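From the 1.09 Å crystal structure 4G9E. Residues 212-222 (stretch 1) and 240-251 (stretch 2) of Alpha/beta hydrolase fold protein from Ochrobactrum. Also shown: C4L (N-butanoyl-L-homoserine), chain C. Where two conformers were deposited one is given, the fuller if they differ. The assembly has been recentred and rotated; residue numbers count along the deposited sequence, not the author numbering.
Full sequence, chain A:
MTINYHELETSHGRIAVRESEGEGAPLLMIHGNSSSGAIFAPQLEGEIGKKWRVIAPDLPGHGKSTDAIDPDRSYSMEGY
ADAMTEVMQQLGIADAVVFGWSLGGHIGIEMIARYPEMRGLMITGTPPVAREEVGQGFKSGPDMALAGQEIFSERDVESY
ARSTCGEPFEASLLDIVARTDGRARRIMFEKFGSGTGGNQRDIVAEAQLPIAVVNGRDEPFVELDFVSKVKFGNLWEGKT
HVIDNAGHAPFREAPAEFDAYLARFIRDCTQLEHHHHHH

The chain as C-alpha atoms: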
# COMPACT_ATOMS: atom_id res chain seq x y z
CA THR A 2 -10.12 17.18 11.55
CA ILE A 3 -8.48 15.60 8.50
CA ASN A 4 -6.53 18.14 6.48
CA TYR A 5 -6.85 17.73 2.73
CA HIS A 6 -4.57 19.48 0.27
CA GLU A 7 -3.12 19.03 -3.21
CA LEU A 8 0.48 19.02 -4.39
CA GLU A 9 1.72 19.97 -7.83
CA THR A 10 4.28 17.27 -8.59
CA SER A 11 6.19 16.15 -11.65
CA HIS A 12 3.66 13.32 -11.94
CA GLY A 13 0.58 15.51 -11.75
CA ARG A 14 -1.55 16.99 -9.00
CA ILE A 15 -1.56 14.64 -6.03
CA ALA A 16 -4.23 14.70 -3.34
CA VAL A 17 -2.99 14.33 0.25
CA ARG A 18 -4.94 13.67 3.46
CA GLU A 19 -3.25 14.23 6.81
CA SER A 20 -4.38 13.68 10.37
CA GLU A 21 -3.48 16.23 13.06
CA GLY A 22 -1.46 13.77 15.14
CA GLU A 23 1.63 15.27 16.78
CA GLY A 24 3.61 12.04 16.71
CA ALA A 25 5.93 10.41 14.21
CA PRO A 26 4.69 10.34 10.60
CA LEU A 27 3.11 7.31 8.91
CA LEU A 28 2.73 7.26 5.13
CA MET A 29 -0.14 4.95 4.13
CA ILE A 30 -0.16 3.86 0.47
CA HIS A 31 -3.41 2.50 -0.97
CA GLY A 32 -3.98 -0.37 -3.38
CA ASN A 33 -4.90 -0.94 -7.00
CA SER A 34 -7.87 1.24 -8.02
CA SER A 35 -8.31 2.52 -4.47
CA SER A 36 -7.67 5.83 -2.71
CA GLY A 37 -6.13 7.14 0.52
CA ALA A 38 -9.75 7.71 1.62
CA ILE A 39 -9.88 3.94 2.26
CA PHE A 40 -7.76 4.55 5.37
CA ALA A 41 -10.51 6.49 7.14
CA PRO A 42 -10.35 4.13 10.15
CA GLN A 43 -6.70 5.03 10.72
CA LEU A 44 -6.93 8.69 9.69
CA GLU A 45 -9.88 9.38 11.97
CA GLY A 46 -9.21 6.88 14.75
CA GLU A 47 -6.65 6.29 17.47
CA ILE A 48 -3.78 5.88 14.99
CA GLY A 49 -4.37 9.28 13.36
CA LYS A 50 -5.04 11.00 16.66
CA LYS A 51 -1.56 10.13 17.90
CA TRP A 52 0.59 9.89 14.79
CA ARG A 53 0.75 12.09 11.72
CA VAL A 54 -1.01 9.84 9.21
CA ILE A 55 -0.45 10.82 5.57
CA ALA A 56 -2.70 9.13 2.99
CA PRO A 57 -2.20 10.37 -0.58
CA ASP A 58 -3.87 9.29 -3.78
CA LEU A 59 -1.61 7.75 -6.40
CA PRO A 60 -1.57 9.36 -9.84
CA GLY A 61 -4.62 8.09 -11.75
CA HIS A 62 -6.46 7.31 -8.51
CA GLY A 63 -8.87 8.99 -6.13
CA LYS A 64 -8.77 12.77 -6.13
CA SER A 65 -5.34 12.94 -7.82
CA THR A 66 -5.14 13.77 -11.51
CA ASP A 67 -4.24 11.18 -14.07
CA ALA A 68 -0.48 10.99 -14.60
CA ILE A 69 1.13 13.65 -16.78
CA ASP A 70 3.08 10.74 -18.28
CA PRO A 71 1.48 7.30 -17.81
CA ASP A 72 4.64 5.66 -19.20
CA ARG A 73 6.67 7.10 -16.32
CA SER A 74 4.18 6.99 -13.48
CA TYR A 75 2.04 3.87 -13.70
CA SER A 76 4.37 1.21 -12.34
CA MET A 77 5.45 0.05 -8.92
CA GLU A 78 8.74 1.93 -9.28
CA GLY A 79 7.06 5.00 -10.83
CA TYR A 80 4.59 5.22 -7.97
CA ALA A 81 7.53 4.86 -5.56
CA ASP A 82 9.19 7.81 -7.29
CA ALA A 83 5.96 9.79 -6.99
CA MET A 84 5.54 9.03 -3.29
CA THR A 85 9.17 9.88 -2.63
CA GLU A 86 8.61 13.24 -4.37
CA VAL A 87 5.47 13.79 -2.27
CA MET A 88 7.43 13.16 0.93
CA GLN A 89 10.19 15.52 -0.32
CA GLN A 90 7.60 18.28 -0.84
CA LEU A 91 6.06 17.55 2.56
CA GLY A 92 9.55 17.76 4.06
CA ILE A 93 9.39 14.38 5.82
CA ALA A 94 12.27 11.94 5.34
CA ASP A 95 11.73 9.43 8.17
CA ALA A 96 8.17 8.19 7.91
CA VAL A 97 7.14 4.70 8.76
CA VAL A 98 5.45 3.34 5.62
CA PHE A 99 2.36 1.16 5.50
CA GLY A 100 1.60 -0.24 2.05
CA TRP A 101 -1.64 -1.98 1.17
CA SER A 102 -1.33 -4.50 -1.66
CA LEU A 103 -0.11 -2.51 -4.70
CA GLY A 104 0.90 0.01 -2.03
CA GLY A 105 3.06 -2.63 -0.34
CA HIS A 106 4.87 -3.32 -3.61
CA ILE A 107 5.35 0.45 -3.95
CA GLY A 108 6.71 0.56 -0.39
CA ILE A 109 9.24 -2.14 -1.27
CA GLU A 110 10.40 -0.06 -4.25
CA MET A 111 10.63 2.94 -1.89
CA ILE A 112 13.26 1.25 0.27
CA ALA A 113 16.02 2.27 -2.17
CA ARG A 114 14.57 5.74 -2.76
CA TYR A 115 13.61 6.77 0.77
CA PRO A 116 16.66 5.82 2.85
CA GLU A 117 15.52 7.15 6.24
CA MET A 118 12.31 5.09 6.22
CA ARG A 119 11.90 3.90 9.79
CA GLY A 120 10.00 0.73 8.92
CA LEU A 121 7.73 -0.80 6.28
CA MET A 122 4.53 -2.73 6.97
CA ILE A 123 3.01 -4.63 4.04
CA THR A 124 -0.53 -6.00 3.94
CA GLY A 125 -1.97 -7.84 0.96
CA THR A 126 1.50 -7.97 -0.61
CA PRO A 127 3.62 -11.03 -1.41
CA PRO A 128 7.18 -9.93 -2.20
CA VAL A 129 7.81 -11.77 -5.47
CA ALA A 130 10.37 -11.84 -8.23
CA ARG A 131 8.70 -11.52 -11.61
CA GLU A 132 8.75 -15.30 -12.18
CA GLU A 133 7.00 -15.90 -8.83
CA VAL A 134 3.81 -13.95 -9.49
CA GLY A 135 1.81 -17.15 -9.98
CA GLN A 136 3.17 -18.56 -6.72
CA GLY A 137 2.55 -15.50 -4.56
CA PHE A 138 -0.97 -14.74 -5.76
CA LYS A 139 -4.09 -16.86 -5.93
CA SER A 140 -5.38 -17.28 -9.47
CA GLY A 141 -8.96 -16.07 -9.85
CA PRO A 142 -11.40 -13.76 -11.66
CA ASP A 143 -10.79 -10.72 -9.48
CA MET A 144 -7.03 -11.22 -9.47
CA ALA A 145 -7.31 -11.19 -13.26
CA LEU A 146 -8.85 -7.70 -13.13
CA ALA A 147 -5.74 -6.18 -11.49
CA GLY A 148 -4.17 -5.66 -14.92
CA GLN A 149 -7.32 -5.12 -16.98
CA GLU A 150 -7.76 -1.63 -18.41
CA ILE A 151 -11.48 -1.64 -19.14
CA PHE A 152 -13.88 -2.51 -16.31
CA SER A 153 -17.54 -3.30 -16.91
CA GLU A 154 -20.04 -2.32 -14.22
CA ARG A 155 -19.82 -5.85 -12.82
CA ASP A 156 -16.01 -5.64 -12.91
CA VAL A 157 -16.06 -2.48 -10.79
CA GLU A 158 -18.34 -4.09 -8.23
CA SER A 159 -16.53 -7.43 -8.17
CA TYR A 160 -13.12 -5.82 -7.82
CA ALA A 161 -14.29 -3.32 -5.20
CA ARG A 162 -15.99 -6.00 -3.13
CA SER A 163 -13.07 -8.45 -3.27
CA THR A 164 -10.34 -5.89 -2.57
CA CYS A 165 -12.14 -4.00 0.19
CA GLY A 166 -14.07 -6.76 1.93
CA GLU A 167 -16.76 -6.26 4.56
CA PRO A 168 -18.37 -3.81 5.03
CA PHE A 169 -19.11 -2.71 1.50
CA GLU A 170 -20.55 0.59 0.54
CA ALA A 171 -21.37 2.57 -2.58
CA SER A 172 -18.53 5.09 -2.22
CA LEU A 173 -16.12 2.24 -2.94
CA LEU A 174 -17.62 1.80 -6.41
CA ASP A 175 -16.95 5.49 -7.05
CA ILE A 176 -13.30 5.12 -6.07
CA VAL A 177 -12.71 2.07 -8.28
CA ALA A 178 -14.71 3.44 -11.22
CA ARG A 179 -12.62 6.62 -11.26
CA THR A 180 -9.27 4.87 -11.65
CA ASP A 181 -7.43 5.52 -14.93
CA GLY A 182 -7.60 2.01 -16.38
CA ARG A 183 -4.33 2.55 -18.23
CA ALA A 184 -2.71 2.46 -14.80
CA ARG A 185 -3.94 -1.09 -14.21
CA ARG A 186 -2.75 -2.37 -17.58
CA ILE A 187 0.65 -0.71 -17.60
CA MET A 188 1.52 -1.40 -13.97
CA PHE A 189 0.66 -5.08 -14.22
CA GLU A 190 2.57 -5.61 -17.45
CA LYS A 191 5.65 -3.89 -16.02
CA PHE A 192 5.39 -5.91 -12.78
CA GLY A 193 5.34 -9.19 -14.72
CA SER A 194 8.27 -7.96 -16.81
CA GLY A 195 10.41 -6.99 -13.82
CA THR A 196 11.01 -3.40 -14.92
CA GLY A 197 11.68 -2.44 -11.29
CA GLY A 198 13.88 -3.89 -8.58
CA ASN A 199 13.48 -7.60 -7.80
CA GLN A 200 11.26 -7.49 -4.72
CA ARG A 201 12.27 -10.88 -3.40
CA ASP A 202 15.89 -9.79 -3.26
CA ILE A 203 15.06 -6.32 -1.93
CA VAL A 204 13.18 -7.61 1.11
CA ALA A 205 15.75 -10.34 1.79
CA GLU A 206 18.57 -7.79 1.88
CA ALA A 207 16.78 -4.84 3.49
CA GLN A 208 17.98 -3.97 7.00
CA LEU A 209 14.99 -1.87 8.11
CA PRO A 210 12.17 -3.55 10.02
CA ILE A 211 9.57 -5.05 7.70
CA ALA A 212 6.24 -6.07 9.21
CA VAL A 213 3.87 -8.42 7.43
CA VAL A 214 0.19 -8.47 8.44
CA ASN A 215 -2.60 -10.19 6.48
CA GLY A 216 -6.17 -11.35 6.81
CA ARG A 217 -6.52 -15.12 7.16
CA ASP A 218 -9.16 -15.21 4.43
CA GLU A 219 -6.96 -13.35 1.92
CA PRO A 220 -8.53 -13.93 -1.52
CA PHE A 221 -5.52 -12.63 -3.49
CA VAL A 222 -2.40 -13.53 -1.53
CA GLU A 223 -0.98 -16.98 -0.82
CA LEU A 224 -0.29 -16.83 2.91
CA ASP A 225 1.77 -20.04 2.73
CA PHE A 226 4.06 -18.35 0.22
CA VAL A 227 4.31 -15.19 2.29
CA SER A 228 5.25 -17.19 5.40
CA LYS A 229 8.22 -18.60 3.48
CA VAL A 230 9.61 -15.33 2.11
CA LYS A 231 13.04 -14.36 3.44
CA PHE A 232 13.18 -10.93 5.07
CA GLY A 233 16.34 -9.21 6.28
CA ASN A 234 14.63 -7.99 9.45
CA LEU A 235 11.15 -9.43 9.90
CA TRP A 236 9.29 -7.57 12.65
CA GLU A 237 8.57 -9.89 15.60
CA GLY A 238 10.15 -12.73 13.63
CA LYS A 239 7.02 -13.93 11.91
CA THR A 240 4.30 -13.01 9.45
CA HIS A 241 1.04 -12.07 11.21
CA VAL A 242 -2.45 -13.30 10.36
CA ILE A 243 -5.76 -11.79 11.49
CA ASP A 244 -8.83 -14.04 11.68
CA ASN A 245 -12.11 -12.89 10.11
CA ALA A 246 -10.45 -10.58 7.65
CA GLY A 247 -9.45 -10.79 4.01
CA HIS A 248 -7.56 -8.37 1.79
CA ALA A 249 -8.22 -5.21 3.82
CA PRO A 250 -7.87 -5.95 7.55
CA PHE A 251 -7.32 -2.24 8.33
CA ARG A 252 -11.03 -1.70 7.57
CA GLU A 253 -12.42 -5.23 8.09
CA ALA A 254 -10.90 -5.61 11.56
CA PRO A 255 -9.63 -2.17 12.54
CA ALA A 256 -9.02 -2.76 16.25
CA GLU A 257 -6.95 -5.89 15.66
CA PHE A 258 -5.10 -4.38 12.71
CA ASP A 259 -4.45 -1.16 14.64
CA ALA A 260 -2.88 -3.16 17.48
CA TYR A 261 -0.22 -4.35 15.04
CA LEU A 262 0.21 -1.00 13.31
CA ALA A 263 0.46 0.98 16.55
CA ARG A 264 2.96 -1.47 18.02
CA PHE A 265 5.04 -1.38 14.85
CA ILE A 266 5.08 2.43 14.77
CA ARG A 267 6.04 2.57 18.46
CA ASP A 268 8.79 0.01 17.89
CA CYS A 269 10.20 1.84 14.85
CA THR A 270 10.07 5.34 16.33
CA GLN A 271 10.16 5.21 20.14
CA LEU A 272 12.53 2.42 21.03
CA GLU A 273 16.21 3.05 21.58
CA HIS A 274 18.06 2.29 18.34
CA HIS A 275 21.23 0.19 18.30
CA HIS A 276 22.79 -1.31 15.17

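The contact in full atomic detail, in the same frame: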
# COMPACT_ATOMS: atom_id res chain seq x y z
N ALA A 212 7.34 -5.37 8.57
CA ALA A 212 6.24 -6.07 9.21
C ALA A 212 5.30 -6.59 8.14
O ALA A 212 5.06 -5.92 7.13
CB ALA A 212 5.48 -5.13 10.13
N VAL A 213 4.76 -7.77 8.38
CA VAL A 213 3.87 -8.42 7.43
C VAL A 213 2.60 -8.80 8.18
O VAL A 213 2.66 -9.57 9.15
CB VAL A 213 4.52 -9.68 6.82
CG1 VAL A 213 3.57 -10.37 5.86
CG2 VAL A 213 5.83 -9.33 6.12
N VAL A 214 1.47 -8.25 7.77
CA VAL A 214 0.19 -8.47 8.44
C VAL A 214 -0.88 -8.71 7.38
O VAL A 214 -1.06 -7.88 6.48
CB VAL A 214 -0.22 -7.25 9.29
CG1 VAL A 214 -1.59 -7.46 9.92
CG2 VAL A 214 0.83 -6.94 10.36
N ASN A 215 -1.58 -9.84 7.47
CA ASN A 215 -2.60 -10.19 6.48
C ASN A 215 -3.84 -10.76 7.12
O ASN A 215 -3.78 -11.31 8.22
CB ASN A 215 -2.07 -11.22 5.49
CG ASN A 215 -1.16 -10.61 4.47
OD1 ASN A 215 -1.63 -9.93 3.55
ND2 ASN A 215 0.13 -10.81 4.63
N GLY A 216 -4.96 -10.65 6.42
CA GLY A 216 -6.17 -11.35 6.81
C GLY A 216 -6.09 -12.83 6.46
O GLY A 216 -5.60 -13.20 5.39
N ARG A 217 -6.58 -13.68 7.35
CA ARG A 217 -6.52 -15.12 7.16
C ARG A 217 -7.25 -15.56 5.89
O ARG A 217 -6.86 -16.53 5.24
CB ARG A 217 -7.11 -15.85 8.38
CG ARG A 217 -7.16 -17.36 8.24
CD ARG A 217 -7.39 -18.05 9.58
NE ARG A 217 -6.24 -17.89 10.47
CZ ARG A 217 -5.11 -18.57 10.35
NH1 ARG A 217 -4.96 -19.47 9.38
NH2 ARG A 217 -4.11 -18.34 11.19
N ASP A 218 -8.32 -14.84 5.56
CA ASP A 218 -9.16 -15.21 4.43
C ASP A 218 -8.78 -14.42 3.17
O ASP A 218 -9.60 -14.21 2.28
CB ASP A 218 -10.63 -15.01 4.79
CG ASP A 218 -11.01 -15.81 6.02
OD1 ASP A 218 -10.55 -16.96 6.14
OD2 ASP A 218 -11.73 -15.27 6.88
N GLU A 219 -7.52 -14.00 3.11
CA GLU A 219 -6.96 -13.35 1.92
C GLU A 219 -7.40 -14.05 0.64
O GLU A 219 -7.08 -15.22 0.44
CB GLU A 219 -5.44 -13.37 2.00
CG GLU A 219 -4.80 -12.02 2.18
CD GLU A 219 -5.00 -11.11 0.98
OE1 GLU A 219 -4.71 -9.90 1.11
OE2 GLU A 219 -5.43 -11.58 -0.10
N PRO A 220 -8.12 -13.34 -0.25
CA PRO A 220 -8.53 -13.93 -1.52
C PRO A 220 -7.50 -13.78 -2.64
O PRO A 220 -7.64 -14.43 -3.67
CB PRO A 220 -9.79 -13.14 -1.88
CG PRO A 220 -9.54 -11.79 -1.27
CD PRO A 220 -8.77 -12.04 -0.00
N PHE A 221 -6.50 -12.92 -2.44
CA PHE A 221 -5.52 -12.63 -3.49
C PHE A 221 -4.14 -13.18 -3.19
O PHE A 221 -3.41 -13.56 -4.10
CB PHE A 221 -5.39 -11.12 -3.70
CG PHE A 221 -6.63 -10.47 -4.23
CD1 PHE A 221 -7.02 -10.65 -5.54
CD2 PHE A 221 -7.39 -9.65 -3.42
CE1 PHE A 221 -8.17 -10.04 -6.03
CE2 PHE A 221 -8.53 -9.04 -3.90
CZ PHE A 221 -8.92 -9.24 -5.21
N VAL A 222 -3.77 -13.21 -1.92
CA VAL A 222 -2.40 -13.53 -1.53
C VAL A 222 -2.28 -14.93 -0.94
O VAL A 222 -3.08 -15.32 -0.09
CB VAL A 222 -1.87 -12.51 -0.51
CG1 VAL A 222 -0.44 -12.84 -0.13
CG2 VAL A 222 -1.96 -11.11 -1.09
N THR A 240 5.39 -13.68 10.13
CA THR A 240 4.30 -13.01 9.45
C THR A 240 3.04 -13.17 10.31
O THR A 240 2.86 -14.20 10.96
CB THR A 240 4.11 -13.52 8.00
OG1 THR A 240 3.75 -14.91 8.01
CG2 THR A 240 5.40 -13.36 7.22
N HIS A 241 2.21 -12.14 10.34
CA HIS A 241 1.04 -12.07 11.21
C HIS A 241 -0.24 -12.28 10.42
O HIS A 241 -0.36 -11.80 9.28
CB HIS A 241 0.97 -10.71 11.90
CG HIS A 241 2.04 -10.49 12.93
ND1 HIS A 241 2.13 -11.25 14.08
CD2 HIS A 241 3.03 -9.58 13.01
CE1 HIS A 241 3.15 -10.83 14.81
NE2 HIS A 241 3.71 -9.81 14.18
N VAL A 242 -1.20 -12.98 11.02
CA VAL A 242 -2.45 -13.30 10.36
C VAL A 242 -3.61 -12.96 11.29
O VAL A 242 -3.63 -13.34 12.46
CB VAL A 242 -2.49 -14.79 9.96
CG1 VAL A 242 -3.83 -15.16 9.36
CG2 VAL A 242 -1.35 -15.10 8.99
N ILE A 243 -4.58 -12.21 10.75
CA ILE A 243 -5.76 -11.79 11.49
C ILE A 243 -6.98 -12.59 11.04
O ILE A 243 -7.32 -12.62 9.87
CB ILE A 243 -6.02 -10.29 11.25
CG1 ILE A 243 -4.86 -9.46 11.81
CG2 ILE A 243 -7.36 -9.88 11.86
CD1 ILE A 243 -4.90 -7.99 11.42
N ASP A 244 -7.63 -13.27 11.99
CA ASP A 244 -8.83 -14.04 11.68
C ASP A 244 -9.97 -13.11 11.26
O ASP A 244 -10.01 -11.95 11.66
CB ASP A 244 -9.28 -14.84 12.89
CG ASP A 244 -8.30 -15.92 13.30
OD1 ASP A 244 -7.33 -16.18 12.56
OD2 ASP A 244 -8.51 -16.52 14.38
N ASN A 245 -10.89 -13.63 10.46
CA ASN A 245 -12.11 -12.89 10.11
C ASN A 245 -11.80 -11.61 9.37
O ASN A 245 -12.45 -10.58 9.57
CB ASN A 245 -12.94 -12.57 11.36
CG ASN A 245 -13.21 -13.79 12.19
OD1 ASN A 245 -13.01 -13.78 13.40
ND2 ASN A 245 -13.65 -14.85 11.54
N ALA A 246 -10.78 -11.68 8.53
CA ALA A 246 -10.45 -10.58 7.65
C ALA A 246 -9.87 -11.14 6.37
O ALA A 246 -9.32 -12.24 6.36
CB ALA A 246 -9.44 -9.65 8.31
N GLY A 247 -10.00 -10.38 5.29
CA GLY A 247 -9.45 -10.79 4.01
C GLY A 247 -8.34 -9.86 3.55
O GLY A 247 -7.30 -9.74 4.19
N HIS A 248 -8.58 -9.19 2.43
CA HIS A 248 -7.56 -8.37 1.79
C HIS A 248 -7.33 -7.02 2.48
O HIS A 248 -6.30 -6.40 2.24
CB HIS A 248 -7.96 -8.10 0.34
CG HIS A 248 -6.86 -7.56 -0.52
ND1 HIS A 248 -5.61 -8.15 -0.60
CD2 HIS A 248 -6.85 -6.53 -1.39
CE1 HIS A 248 -4.87 -7.48 -1.48
NE2 HIS A 248 -5.61 -6.50 -1.98
N ALA A 249 -8.28 -6.57 3.29
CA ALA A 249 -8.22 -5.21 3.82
C ALA A 249 -8.46 -5.18 5.33
O ALA A 249 -9.42 -4.56 5.80
CB ALA A 249 -9.22 -4.32 3.12
N PRO A 250 -7.59 -5.84 6.11
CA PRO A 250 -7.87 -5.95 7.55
C PRO A 250 -7.93 -4.60 8.27
O PRO A 250 -8.55 -4.52 9.32
CB PRO A 250 -6.71 -6.80 8.07
CG PRO A 250 -5.63 -6.70 7.00
CD PRO A 250 -6.40 -6.61 5.71
N PHE A 251 -7.28 -3.57 7.73
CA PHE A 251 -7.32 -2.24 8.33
C PHE A 251 -8.73 -1.65 8.37
O PHE A 251 -9.00 -0.77 9.18
CB PHE A 251 -6.36 -1.30 7.59
CG PHE A 251 -6.69 -1.17 6.14
CD1 PHE A 251 -7.63 -0.25 5.72
CD2 PHE A 251 -6.11 -2.01 5.19
CE1 PHE A 251 -7.99 -0.15 4.39
CE2 PHE A 251 -6.47 -1.92 3.86
CZ PHE A 251 -7.40 -0.98 3.46
O1 C4L C . -5.33 -4.68 -4.08
C4 C4L C . -4.34 -4.55 -4.84
O2 C4L C . -3.60 -3.54 -4.84
C3 C4L C . -4.02 -5.64 -5.84
C2 C4L C . -4.56 -7.00 -5.37
C1 C4L C . -4.69 -7.99 -6.52
O3 C4L C . -5.79 -7.62 -7.36
N1 C4L C . -2.58 -5.78 -6.07
C5 C4L C . -1.99 -5.34 -7.19
O4 C4L C . -2.60 -4.81 -8.12
C6 C4L C . -0.50 -5.55 -7.30
C7 C4L C . -0.17 -6.15 -8.66
C8 C4L C . -0.75 -7.55 -8.84
O HOH W 1 -4.36 -9.04 4.05
O HOH W 2 0.79 -12.65 6.78
O HOH W 3 -4.41 -16.13 13.05
O HOH W 4 -10.61 -16.26 9.30

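Two neighbouring parallel strands, and the loops that leave them, pack together so that a backbone ladder at one end gives way to a side-chain cluster around H248 and the bound N-butanoyl-L-homoserine at the other. The strand of residues 212-216 runs beside that of residues 241-243 with 25° between their directions, and the two stretches together bury 853 Å². In the parallel pattern, residues of one strand bond to two residues of the other in turn: H241 N donates to V213 O (2.9 Å), N215 N to H241 O (2.9 Å), I243 N to N215 O (2.8 Å) and R217 N to I243 O (2.8 Å). The ladder thus carries on to R217, one residue past the end of the first strand. CA-H...O contacts fill in between these bonds, the shortest of them from V242 CA to N215 O at 3.2 Å.

Side chains alternate across the sheet. V214, H241 and I243 lie on one face, where V214 CG1 meets I243 CD1 at 3.7 Å; N215 and V242 lie on the other. Water 2 joins the strands by accepting from N215 ND2 and donating to H241 O, both at 2.9 Å.

G216 sits where the two stretches are tightly packed. A CB here would fall on the same face as V214, 2.2 Å from G247 O and 2.5 Å from A246 O, both clashes, so the absence of a side chain lets the loop after the second strand come against the backbone. G216 CA approaches G247 O to 3.3 Å in another CA-H...O contact. G216 also opens a type I turn that ends at E219, closed by E219 N donating to G216 O (3.1 Å). Within that turn, D218 N donates to A246 O (2.9 Å), tying it to the opposing loop.

At the exposed margin R217 reaches across to D244. R217 NE lies 2.9 Å from D244 OD1 in a hydrogen-bonded salt bridge, with the carboxylate oxygen near the guanidinium plane while V242 CG1 covers one face of the group. D244 points its CA-to-CB bond away, yet its end comes back to make this bridge. Water 3 reinforces it, accepting from R217 NH2 (2.9 Å) and donating to D244 OD1 (3.0 Å) and V242 O (3.0 Å).

The buried end centres on H248. H248 ND1 donates to E219 OE1 at 2.6 Å, a short bond that lies near the imidazole plane and anchors one edge of the ring. E219 is itself held in place: E219 OE2 accepts from F221 N (2.9 Å) and V222 N (3.0 Å), so the carboxylate links the backbone of its own loop to the histidine. At the other ring nitrogen, H248 NE2 donates to C4L O1 (2.8 Å). F221 directs its edge at the face of H248, the centroids 4.7 Å apart and the planes at 63°, with F221 CD2 3.6 Å from H248 CG; C4L O3 lies over one face of the phenyl ring.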